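Local coordinates for protein type III pantothenate kinase (Campylobacter jejuni, PDB 2NRH) that probably phosphorylates pantothenate with ATP, the first step of coenzyme A biosynthesis, as a homodimer dependent on a monovalent cation, at residues P62-F66 against I78-Y82. The protein carries 2 engineered substitutions. Residues are numbered along the deposited sequence; the frame is centred on the assembly and turned at random.
Sequences PYFLF and IAACY
F64 and F66, two residues apart in a loop, reach from 62-66 onto 78-82, and Y82 meets F64 in a T-shaped pair. The edge of F64 points at the face of Y82, with centroids 4.7 Å apart and planes at 64°; F64 CD1 stands over the centre of the tyrosine ring. At the tip of the F64 ring, CZ rests 3.8 Å from A79 CB. I78 fits between the phenylalanines: its CG2 touches F64 CD1 at 3.6 Å, while its CG1 meets F66 CD2 at 3.6 Å. With CG anti to the backbone N (chi1 179°), the F66 ring spans from I78 to C81, one turn on, whose CB is 3.7 Å from F66 CE1. At the edge of Y82, in the ring plane, the carbonyl oxygen L65 O sits 3.3 Å from Y82 CE1. No hydrogen bond crosses the contact. K201 makes a cation-pi contact with Y82, and I202 of helix 194-204 packs on both F64 and Y82. The aromatic cluster thus joins the loop after strand 57-59 to helix 75-81, which carries the predicted proton acceptor D76, in the ASKHA (actin-like ATPase) fold of type III pantothenate kinases.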
loop_
_atom_site.group_PDB
_atom_site.type_symbol
_atom_site.label_atom_id
_atom_site.label_comp_id
_atom_site.label_asym_id
_atom_site.label_seq_id
_atom_site.Cartn_x
_atom_site.Cartn_y
_atom_site.Cartn_z
ATOM N N PRO B 62 -16.058 22.428 15.567
ATOM C CA PRO B 62 -15.710 23.041 16.877
ATOM C C PRO B 62 -16.313 22.351 18.091
ATOM O O PRO B 62 -15.798 22.540 19.187
ATOM C CB PRO B 62 -16.244 24.494 16.758
ATOM C CG PRO B 62 -16.298 24.745 15.198
ATOM C CD PRO B 62 -16.744 23.396 14.673
ATOM N N TYR B 63 -17.364 21.557 17.910
ATOM C CA TYR B 63 -18.048 20.885 19.020
ATOM C C TYR B 63 -17.429 19.549 19.420
ATOM O O TYR B 63 -17.729 19.002 20.500
ATOM C CB TYR B 63 -19.537 20.725 18.705
ATOM C CG TYR B 63 -20.218 22.055 18.511
ATOM C CD1 TYR B 63 -20.752 22.740 19.604
ATOM C CD2 TYR B 63 -20.296 22.665 17.242
ATOM C CE1 TYR B 63 -21.367 23.954 19.455
ATOM C CE2 TYR B 63 -20.899 23.901 17.081
ATOM C CZ TYR B 63 -21.443 24.533 18.204
ATOM O OH TYR B 63 -22.059 25.776 18.106
ATOM N N PHE B 64 -16.551 19.028 18.559
ATOM C CA PHE B 64 -15.944 17.720 18.799
ATOM C C PHE B 64 -14.862 17.811 19.853
ATOM O O PHE B 64 -13.803 18.359 19.584
ATOM C CB PHE B 64 -15.369 17.137 17.488
ATOM C CG PHE B 64 -16.381 16.347 16.672
ATOM C CD1 PHE B 64 -16.615 15.001 16.939
ATOM C CD2 PHE B 64 -17.099 16.960 15.675
ATOM C CE1 PHE B 64 -17.543 14.305 16.226
ATOM C CE2 PHE B 64 -18.055 16.274 14.959
ATOM C CZ PHE B 64 -18.272 14.945 15.221
ATOM N N LEU B 65 -15.096 17.267 21.046
ATOM C CA LEU B 65 -14.000 17.130 22.021
ATOM C C LEU B 65 -13.481 15.670 22.110
ATOM O O LEU B 65 -14.182 14.714 22.500
ATOM C CB LEU B 65 -14.353 17.770 23.391
ATOM C CG LEU B 65 -15.073 19.159 23.368
ATOM C CD1 LEU B 65 -15.173 19.741 24.717
ATOM C CD2 LEU B 65 -14.479 20.228 22.373
ATOM N N PHE B 66 -12.224 15.498 21.748
ATOM C CA PHE B 66 -11.717 14.198 21.458
ATOM C C PHE B 66 -10.291 14.161 21.927
ATOM O O PHE B 66 -9.506 14.970 21.527
ATOM C CB PHE B 66 -11.846 13.981 19.933
ATOM C CG PHE B 66 -11.338 12.669 19.455
ATOM C CD1 PHE B 66 -12.040 11.509 19.708
ATOM C CD2 PHE B 66 -10.167 12.608 18.711
ATOM C CE1 PHE B 66 -11.578 10.301 19.263
ATOM C CE2 PHE B 66 -9.727 11.428 18.241
ATOM C CZ PHE B 66 -10.413 10.252 18.539
ATOM N N ILE B 78 -11.923 11.792 13.440
ATOM C CA ILE B 78 -12.473 12.111 14.735
ATOM C C ILE B 78 -13.954 11.665 14.832
ATOM O O ILE B 78 -14.317 10.921 15.738
ATOM C CB ILE B 78 -12.287 13.626 15.099
ATOM C CG1 ILE B 78 -10.829 13.902 15.423
ATOM C CG2 ILE B 78 -13.182 14.010 16.303
ATOM C CD1 ILE B 78 -10.415 15.354 15.485
ATOM N N ALA B 79 -14.780 12.112 13.877
ATOM C CA ALA B 79 -16.186 11.811 13.866
ATOM C C ALA B 79 -16.481 10.311 13.804
ATOM O O ALA B 79 -17.505 9.860 14.335
ATOM C CB ALA B 79 -16.873 12.545 12.684
ATOM N N ALA B 80 -15.635 9.536 13.133
ATOM C CA ALA B 80 -15.847 8.063 13.070
ATOM C C ALA B 80 -15.418 7.356 14.337
ATOM O O ALA B 80 -15.938 6.266 14.629
ATOM C CB ALA B 80 -15.138 7.432 11.893
ATOM N N CYS B 81 -14.441 7.926 15.041
ATOM C CA CYS B 81 -14.021 7.389 16.343
ATOM C C CYS B 81 -14.949 7.792 17.485
ATOM O O CYS B 81 -14.885 7.242 18.578
ATOM C CB CYS B 81 -12.596 7.826 16.695
ATOM S SG CYS B 81 -11.387 7.017 15.658
ATOM N N TYR B 82 -15.763 8.792 17.236
ATOM C CA TYR B 82 -16.385 9.518 18.304
ATOM C C TYR B 82 -17.397 8.687 19.126
ATOM O O TYR B 82 -17.526 8.933 20.330
ATOM C CB TYR B 82 -17.100 10.740 17.746
ATOM C CG TYR B 82 -17.299 11.835 18.765
ATOM C CD1 TYR B 82 -16.221 12.317 19.509
ATOM C CD2 TYR B 82 -18.551 12.394 18.989
ATOM C CE1 TYR B 82 -16.372 13.310 20.425
ATOM C CE2 TYR B 82 -18.703 13.421 19.921
ATOM C CZ TYR B 82 -17.599 13.863 20.616
ATOM O OH TYR B 82 -17.699 14.890 21.510
#